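Side-chain contacts in signal transduction histidine-protein kinase/phosphatase MprB (Mycobacterium hassiacum, PDB 6BLK), which probably phosphorylates itself on a histidine with ATP as a two-component sensor kinase and phosphatase, its ATP-binding domain forming this chain: residues 103-106 with 110-113; 52-57 with 82-87; 98-103 with 131-136. One frame throughout, in Å; residues are numbered along the deposited sequence.

Contact 1: 103-106 with 110-113; sequences FFRS and RSMP. With ATP (adenosine-5'-triphosphate), chain E.
The ATP lid of this histidine kinase, part of the long loop between strand 79-85 and helix 118-128, folds back on itself here as R105 reaches across to S111 and M112. The arginine suits the task because its chain can span a wide gap between two backbones, whose nearest CA atoms, those of R105 and S111, stand 8.2 Å apart. With CG anti to the backbone N (chi1 -151°) and the chain extended as far as NE, the guanidinium is carried out to the other arm. Across the contact NH2 makes both bonds. R105 NH2 gives a nearly straight bond to S111 OG, which lies close to the guanidinium plane; at 2.5 Å it is very short, and its exact length is best treated with caution. The same NH2 bonds M112 O at 2.8 Å, the donor sitting above the carbonyl plane and the bond more bent (138°). Outside the two segments, R105 NH1 adds a bond to G114 O, farther along the arm.

One residue on, the backbone turns to the nucleotide: S106 N donates to the ribose O2' of ATP at 2.8 Å. F104 lies beside the same sugar, its CD2 3.4 Å from ATP O4', and one face of its ring carries S106 N. S106 OG is held by E95 and S108, which helps fix that corner of the loop.

All three touching residues are at least partly exposed, so the arms are tied by directional bonds from a charged donor rather than by burial, while S106, next in the chain, bonds the ribose.

Contact 2: 52-57 with 82-87; sequences LNVLDN and LVITDQ. With MG (magnesium ion), chain F; ATP (adenosine-5'-triphosphate), chain E.
Helix 44-60 lies over one face of the sheet, and its turn around V54 and L55 sits above strand 79-85, with the CA atoms of L55 and I84 7.1 Å apart. Across that spacing the contact is made by aliphatic side chains alone. I84 supplies the strand's share: its CB points at the helix, and CG1, anti to the carbonyl carbon (chi1 -68°), carries CD1 in between the two helix residues. CD1 meets V54 CG1 at 3.6 Å and L55 CD2 at 3.9 Å, the leucine crossing the isoleucine at about a right angle. Branched, apolar chains suit this buried seam, since they fill it and leave no polar atom to satisfy.

Both segments then run on to ATP. N57, one turn beyond V54, binds magnesium through OD1 at 2.1 Å, while its ND2 donates to ATP O2A at 2.7 Å; one amide thus serves metal and phosphate. Two waters complete the metal shell beside one oxygen from each phosphate, and they donate to N53 O and D56 OD2. Past the strand, D86 OD2 accepts the adenine N6 at 2.9 Å in a nearly straight bond (164°). D86 OD1 is gripped by the backbone N of G88 and of T147, which holds the carboxylate.

The asparagine on the helix for magnesium and the aspartate after the strand for adenine belong to the N box and G1 box of the Bergerat ATP-binding fold.

Contact 3: 98-103 with 131-136; sequences LVFERF and GALRVD
F100 lays its ring against L133, the two side chains coming from opposite directions. From CB the phenylalanine leaves the loop towards strand 132-137, with CG anti to the carbonyl carbon (chi1 -51°), and the ring presents one face to the leucine. CD1 lies 3.9 Å from L133 CD1, and CE1 comes nearest, 3.5 Å from that methyl. CE2 lies 4.2 Å from L133 CG. At the tip, CZ touches L133 CG at 3.9 Å and, at the ring's edge, comes within 4.4 Å of R134 C in the strand backbone. The methyl sits over the face, 4.0 Å from the centroid, in a CH-pi contact. V99 CG1 rests over the centre of the opposite face, so the ring is sandwiched between two aliphatic groups, a place suited to a flat aromatic.

V99 also faces the strand, its CB 4.2 Å from V135 CG1. L133 and V135 point towards the loop, while R134 between them points away and forms a salt bridge with D136 through NH1 and OD2. The type II turn from L98 to E101 sets V99 and F100 side by side; F100 takes the positive phi of its third position.

K123 and L119 of helix 118-128 border F100 and V99 respectively. The sequence FERF of residues 100-103 is consistent with the F box of histidine kinases, and here F100 seats the beginning of the ATP lid on the strand.

In the fold
The three contacts step outward from the core of one Bergerat domain. Contact 2 is fully buried near its centre and apolar across the seam; contact 3 is partly buried, aromatic on aliphatic; contact 1 is a surface contact made by a charged side chain. Contacts 2 and 3 reach the same sheet, strands 79-85 and 132-137 both pairing with strand 147-154. Contacts 1 and 3 share F103 and touch each other, F104 packing on L98 and V99, so the lid runs continuously from its seated base to its polar outer part. ATP joins contacts 1 and 2: the lid meets the ribose, whereas the helix holds metal and phosphate, and the residue just past the strand holds adenine.

Contact 1: 103-106 with 110-113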
# COMPACT_ATOMS: atom_id res chain seq x y z
N PHE A 103 13.82 -1.17 -9.47
CA PHE A 103 14.90 -2.13 -9.32
C PHE A 103 15.54 -2.07 -7.94
O PHE A 103 16.61 -2.64 -7.71
CB PHE A 103 15.94 -1.95 -10.42
CG PHE A 103 15.33 -1.84 -11.80
CD1 PHE A 103 14.38 -2.74 -12.23
CD2 PHE A 103 15.68 -0.81 -12.62
CE1 PHE A 103 13.81 -2.62 -13.47
CE2 PHE A 103 15.08 -0.65 -13.87
CZ PHE A 103 14.16 -1.55 -14.30
N PHE A 104 14.89 -1.42 -6.98
CA PHE A 104 15.30 -1.55 -5.59
C PHE A 104 15.02 -2.94 -5.06
O PHE A 104 14.00 -3.55 -5.38
CB PHE A 104 14.58 -0.52 -4.72
CG PHE A 104 14.76 -0.77 -3.24
CD1 PHE A 104 16.01 -0.69 -2.67
CD2 PHE A 104 13.68 -1.10 -2.45
CE1 PHE A 104 16.19 -0.93 -1.32
CE2 PHE A 104 13.85 -1.33 -1.11
CZ PHE A 104 15.11 -1.25 -0.55
N ARG A 105 15.98 -3.47 -4.29
CA ARG A 105 15.85 -4.76 -3.61
C ARG A 105 16.49 -4.62 -2.24
O ARG A 105 17.69 -4.32 -2.15
CB ARG A 105 16.55 -5.85 -4.44
CG ARG A 105 16.00 -7.24 -4.31
CD ARG A 105 16.57 -8.13 -5.39
NE ARG A 105 16.10 -9.50 -5.26
CZ ARG A 105 15.08 -10.05 -5.91
NH1 ARG A 105 14.37 -9.36 -6.79
NH2 ARG A 105 14.78 -11.32 -5.69
N SER A 106 15.71 -4.83 -1.18
CA SER A 106 16.21 -4.73 0.19
C SER A 106 17.05 -5.96 0.58
O SER A 106 16.62 -7.10 0.40
CB SER A 106 15.04 -4.59 1.15
OG SER A 106 15.50 -4.45 2.49
N ARG A 110 13.94 -11.34 2.26
CA ARG A 110 14.42 -12.51 1.55
C ARG A 110 14.13 -12.38 0.05
O ARG A 110 13.14 -11.76 -0.36
CB ARG A 110 13.80 -13.79 2.12
CG ARG A 110 12.38 -14.10 1.74
CD ARG A 110 12.02 -15.50 2.25
NE ARG A 110 10.67 -15.90 1.88
CZ ARG A 110 10.35 -16.58 0.78
NH1 ARG A 110 11.29 -16.94 -0.10
NH2 ARG A 110 9.08 -16.90 0.54
N SER A 111 15.04 -12.90 -0.76
CA SER A 111 14.93 -12.74 -2.20
C SER A 111 13.78 -13.57 -2.74
O SER A 111 13.69 -14.77 -2.48
CB SER A 111 16.24 -13.15 -2.89
OG SER A 111 16.19 -12.92 -4.30
N MET A 112 12.92 -12.92 -3.52
CA MET A 112 11.73 -13.50 -4.09
C MET A 112 11.58 -13.07 -5.53
O MET A 112 12.07 -12.00 -5.92
CB MET A 112 10.47 -13.12 -3.31
CG MET A 112 10.49 -13.60 -1.86
SD MET A 112 9.00 -13.13 -0.99
CE MET A 112 7.81 -14.28 -1.71
N PRO A 113 10.93 -13.88 -6.36
CA PRO A 113 10.71 -13.48 -7.75
C PRO A 113 9.99 -12.15 -7.81
O PRO A 113 9.09 -11.88 -7.02
CB PRO A 113 9.86 -14.62 -8.32
CG PRO A 113 10.23 -15.81 -7.48
CD PRO A 113 10.50 -15.27 -6.11
PG ATP E . 7.39 -6.54 -8.30
O1G ATP E . 6.61 -5.74 -7.27
O2G ATP E . 7.88 -5.79 -9.55
O3G ATP E . 6.79 -7.90 -8.62
PB ATP E . 9.23 -6.55 -6.03
O1B ATP E . 10.60 -7.16 -5.81
O2B ATP E . 8.06 -6.97 -5.21
O3B ATP E . 8.79 -6.89 -7.56
PA ATP E . 8.65 -3.78 -5.24
O1A ATP E . 8.87 -2.49 -6.02
O2A ATP E . 7.23 -4.18 -4.92
O3A ATP E . 9.44 -4.93 -6.08
O5' ATP E . 9.55 -3.71 -3.95
C5' ATP E . 10.92 -3.39 -4.05
C4' ATP E . 11.68 -4.15 -2.97
O4' ATP E . 11.37 -3.52 -1.72
C3' ATP E . 11.35 -5.64 -2.78
O3' ATP E . 12.12 -6.48 -3.66
C2' ATP E . 11.73 -5.83 -1.33
O2' ATP E . 13.15 -5.97 -1.16
C1' ATP E . 11.35 -4.51 -0.70
N9 ATP E . 9.99 -4.50 -0.13
C8 ATP E . 8.85 -3.90 -0.64
N7 ATP E . 7.81 -4.08 0.22
C5 ATP E . 8.28 -4.78 1.27
C6 ATP E . 7.69 -5.24 2.50
N6 ATP E . 6.38 -5.03 2.72
N1 ATP E . 8.47 -5.91 3.35
C2 ATP E . 9.77 -6.13 3.10
N3 ATP E . 10.39 -5.71 1.99
C4 ATP E . 9.69 -5.03 1.06

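Contact 2: 52-57 with 82-87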
# COMPACT_ATOMS: atom_id res chain seq x y z
N LEU A 52 -3.14 -2.93 -4.78
CA LEU A 52 -2.77 -4.34 -4.92
C LEU A 52 -1.26 -4.51 -4.87
O LEU A 52 -0.75 -5.47 -4.27
CB LEU A 52 -3.34 -4.93 -6.20
CG LEU A 52 -3.01 -6.39 -6.50
CD1 LEU A 52 -3.53 -7.25 -5.38
CD2 LEU A 52 -3.62 -6.78 -7.85
N ASN A 53 -0.50 -3.60 -5.47
CA ASN A 53 0.95 -3.76 -5.43
C ASN A 53 1.48 -3.66 -4.00
O ASN A 53 2.42 -4.37 -3.64
CB ASN A 53 1.64 -2.73 -6.32
CG ASN A 53 1.50 -3.04 -7.81
OD1 ASN A 53 0.83 -3.99 -8.22
ND2 ASN A 53 2.12 -2.21 -8.61
N VAL A 54 0.90 -2.77 -3.19
CA VAL A 54 1.35 -2.66 -1.79
C VAL A 54 0.89 -3.87 -1.00
O VAL A 54 1.67 -4.42 -0.22
CB VAL A 54 0.88 -1.34 -1.14
CG1 VAL A 54 1.29 -1.29 0.32
CG2 VAL A 54 1.49 -0.17 -1.86
N LEU A 55 -0.35 -4.31 -1.19
CA LEU A 55 -0.83 -5.50 -0.50
C LEU A 55 -0.02 -6.71 -0.88
O LEU A 55 0.24 -7.58 -0.03
CB LEU A 55 -2.30 -5.75 -0.78
CG LEU A 55 -3.27 -4.74 -0.17
CD1 LEU A 55 -4.66 -5.06 -0.69
CD2 LEU A 55 -3.26 -4.77 1.36
N ASP A 56 0.36 -6.82 -2.15
CA ASP A 56 1.14 -7.97 -2.59
C ASP A 56 2.48 -8.04 -1.87
O ASP A 56 2.90 -9.12 -1.45
CB ASP A 56 1.34 -7.94 -4.10
CG ASP A 56 1.98 -9.19 -4.62
OD1 ASP A 56 1.34 -10.25 -4.47
OD2 ASP A 56 3.12 -9.09 -5.14
N ASN A 57 3.16 -6.89 -1.71
CA ASN A 57 4.43 -6.87 -0.97
C ASN A 57 4.20 -7.24 0.48
O ASN A 57 4.98 -8.00 1.07
CB ASN A 57 5.10 -5.49 -1.04
CG ASN A 57 5.56 -5.13 -2.42
OD1 ASN A 57 5.77 -6.01 -3.27
ND2 ASN A 57 5.71 -3.83 -2.67
N LEU A 82 -4.04 6.07 3.85
CA LEU A 82 -4.10 4.62 3.80
C LEU A 82 -2.77 4.11 4.32
O LEU A 82 -1.71 4.49 3.82
CB LEU A 82 -4.36 4.13 2.37
CG LEU A 82 -4.18 2.65 2.02
CD1 LEU A 82 -5.19 1.75 2.70
CD2 LEU A 82 -4.30 2.47 0.50
N VAL A 83 -2.82 3.25 5.32
CA VAL A 83 -1.61 2.67 5.88
C VAL A 83 -1.74 1.18 5.79
O VAL A 83 -2.68 0.60 6.36
CB VAL A 83 -1.35 3.11 7.33
CG1 VAL A 83 0.01 2.61 7.79
CG2 VAL A 83 -1.39 4.61 7.46
N ILE A 84 -0.81 0.55 5.09
CA ILE A 84 -0.76 -0.91 4.95
C ILE A 84 0.49 -1.42 5.66
O ILE A 84 1.61 -0.95 5.43
CB ILE A 84 -0.79 -1.34 3.47
CG1 ILE A 84 -2.15 -1.03 2.85
CG2 ILE A 84 -0.45 -2.82 3.34
CD1 ILE A 84 -2.19 -1.04 1.34
N THR A 85 0.28 -2.34 6.60
CA THR A 85 1.33 -2.74 7.52
C THR A 85 1.46 -4.25 7.51
O THR A 85 0.49 -4.99 7.32
CB THR A 85 1.08 -2.31 8.98
OG1 THR A 85 -0.20 -2.78 9.41
CG2 THR A 85 1.16 -0.84 9.15
N ASP A 86 2.69 -4.71 7.75
CA ASP A 86 2.93 -6.14 7.90
C ASP A 86 3.85 -6.39 9.10
O ASP A 86 4.28 -5.47 9.79
CB ASP A 86 3.53 -6.75 6.63
CG ASP A 86 4.83 -6.11 6.25
OD1 ASP A 86 5.79 -6.14 7.06
OD2 ASP A 86 4.88 -5.51 5.15
N GLN A 87 4.13 -7.68 9.34
CA GLN A 87 5.00 -8.14 10.40
C GLN A 87 6.26 -8.76 9.84
O GLN A 87 6.86 -9.65 10.46
CB GLN A 87 4.26 -9.13 11.29
CG GLN A 87 3.10 -8.52 12.03
CD GLN A 87 2.44 -9.52 12.96
OE1 GLN A 87 1.87 -10.52 12.52
NE2 GLN A 87 2.52 -9.26 14.25
MG MG F . 6.28 -5.85 -5.31
PG ATP E . 7.39 -6.54 -8.30
O1G ATP E . 6.61 -5.74 -7.27
O2G ATP E . 7.88 -5.79 -9.55
O3G ATP E . 6.79 -7.90 -8.62
PB ATP E . 9.23 -6.55 -6.03
O1B ATP E . 10.60 -7.16 -5.81
O2B ATP E . 8.06 -6.97 -5.21
O3B ATP E . 8.79 -6.89 -7.56
PA ATP E . 8.65 -3.78 -5.24
O1A ATP E . 8.87 -2.49 -6.02
O2A ATP E . 7.23 -4.18 -4.92
O3A ATP E . 9.44 -4.93 -6.08
O5' ATP E . 9.55 -3.71 -3.95
C5' ATP E . 10.92 -3.39 -4.05
C4' ATP E . 11.68 -4.15 -2.97
O4' ATP E . 11.37 -3.52 -1.72
C3' ATP E . 11.35 -5.64 -2.78
O3' ATP E . 12.12 -6.48 -3.66
C2' ATP E . 11.73 -5.83 -1.33
O2' ATP E . 13.15 -5.97 -1.16
C1' ATP E . 11.35 -4.51 -0.70
N9 ATP E . 9.99 -4.50 -0.13
C8 ATP E . 8.85 -3.90 -0.64
N7 ATP E . 7.81 -4.08 0.22
C5 ATP E . 8.28 -4.78 1.27
C6 ATP E . 7.69 -5.24 2.50
N6 ATP E . 6.38 -5.03 2.72
N1 ATP E . 8.47 -5.91 3.35
C2 ATP E . 9.77 -6.13 3.10
N3 ATP E . 10.39 -5.71 1.99
C4 ATP E . 9.69 -5.03 1.06
O HOH W 1 4.43 -4.87 -5.59
O HOH W 2 5.34 -7.88 -5.54

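Contact 3: 98-103 with 131-136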
# COMPACT_ATOMS: atom_id res chain seq x y z
N LEU A 98 15.55 4.48 -1.45
CA LEU A 98 15.49 3.69 -2.67
C LEU A 98 14.11 3.09 -2.87
O LEU A 98 13.80 2.62 -3.97
CB LEU A 98 16.52 2.55 -2.64
CG LEU A 98 18.00 2.85 -2.92
CD1 LEU A 98 18.89 1.60 -2.70
CD2 LEU A 98 18.17 3.37 -4.35
N VAL A 99 13.28 3.10 -1.84
CA VAL A 99 11.95 2.56 -1.97
C VAL A 99 11.18 3.48 -2.91
O VAL A 99 11.28 4.71 -2.82
CB VAL A 99 11.27 2.44 -0.59
CG1 VAL A 99 9.83 1.91 -0.72
CG2 VAL A 99 12.04 1.54 0.30
N PHE A 100 10.42 2.88 -3.81
CA PHE A 100 9.64 3.49 -4.86
C PHE A 100 10.50 3.74 -6.11
O PHE A 100 9.94 4.12 -7.13
CB PHE A 100 8.92 4.79 -4.42
CG PHE A 100 8.12 4.65 -3.15
CD1 PHE A 100 7.02 3.83 -3.11
CD2 PHE A 100 8.50 5.29 -1.99
CE1 PHE A 100 6.29 3.66 -1.95
CE2 PHE A 100 7.77 5.14 -0.82
CZ PHE A 100 6.66 4.31 -0.81
N GLU A 101 11.81 3.48 -6.08
CA GLU A 101 12.63 3.52 -7.30
C GLU A 101 12.66 2.15 -7.97
O GLU A 101 12.78 1.12 -7.30
CB GLU A 101 14.06 3.95 -7.00
CG GLU A 101 14.22 5.41 -6.69
CD GLU A 101 14.67 6.21 -7.89
OE1 GLU A 101 15.58 5.75 -8.63
OE2 GLU A 101 14.09 7.30 -8.11
N ARG A 102 12.60 2.14 -9.30
CA ARG A 102 12.70 0.88 -10.03
C ARG A 102 13.98 0.14 -9.67
O ARG A 102 15.06 0.72 -9.58
CB ARG A 102 12.65 1.11 -11.54
CG ARG A 102 11.24 1.44 -12.05
CD ARG A 102 11.21 1.63 -13.56
NE ARG A 102 12.18 2.66 -13.90
CZ ARG A 102 11.91 3.96 -13.88
NH1 ARG A 102 10.69 4.40 -13.58
NH2 ARG A 102 12.87 4.82 -14.16
N PHE A 103 13.82 -1.17 -9.47
CA PHE A 103 14.90 -2.13 -9.32
C PHE A 103 15.54 -2.07 -7.94
O PHE A 103 16.61 -2.64 -7.71
CB PHE A 103 15.94 -1.95 -10.42
CG PHE A 103 15.33 -1.84 -11.80
CD1 PHE A 103 14.38 -2.74 -12.23
CD2 PHE A 103 15.68 -0.81 -12.62
CE1 PHE A 103 13.81 -2.62 -13.47
CE2 PHE A 103 15.08 -0.65 -13.87
CZ PHE A 103 14.16 -1.55 -14.30
N GLY A 131 -1.43 12.74 -4.44
CA GLY A 131 -1.15 12.23 -3.13
C GLY A 131 0.33 12.30 -2.77
O GLY A 131 1.15 12.93 -3.45
N ALA A 132 0.65 11.65 -1.66
CA ALA A 132 1.99 11.58 -1.13
C ALA A 132 2.17 10.23 -0.47
O ALA A 132 1.21 9.58 -0.05
CB ALA A 132 2.28 12.70 -0.12
N LEU A 133 3.41 9.78 -0.41
CA LEU A 133 3.62 8.49 0.23
C LEU A 133 4.97 8.47 0.93
O LEU A 133 5.85 9.32 0.70
CB LEU A 133 3.46 7.33 -0.77
CG LEU A 133 4.32 7.15 -1.99
CD1 LEU A 133 3.79 5.98 -2.80
CD2 LEU A 133 4.38 8.40 -2.86
N ARG A 134 5.06 7.54 1.87
CA ARG A 134 6.28 7.39 2.63
C ARG A 134 6.30 5.99 3.21
O ARG A 134 5.28 5.29 3.24
CB ARG A 134 6.41 8.44 3.73
CG ARG A 134 5.40 8.37 4.81
CD ARG A 134 5.71 9.40 5.89
NE ARG A 134 4.78 9.24 6.99
CZ ARG A 134 5.01 8.55 8.11
NH1 ARG A 134 6.19 7.99 8.35
NH2 ARG A 134 4.06 8.46 9.02
N VAL A 135 7.47 5.60 3.67
CA VAL A 135 7.71 4.27 4.22
C VAL A 135 8.28 4.45 5.62
O VAL A 135 9.02 5.39 5.90
CB VAL A 135 8.64 3.44 3.31
CG1 VAL A 135 9.93 4.18 3.01
CG2 VAL A 135 8.99 2.07 3.93
N ASP A 136 7.90 3.53 6.52
CA ASP A 136 8.35 3.58 7.90
C ASP A 136 8.25 2.16 8.44
O ASP A 136 7.79 1.26 7.75
CB ASP A 136 7.49 4.57 8.70
CG ASP A 136 8.21 5.17 9.91
OD1 ASP A 136 9.05 4.50 10.55
OD2 ASP A 136 7.88 6.34 10.23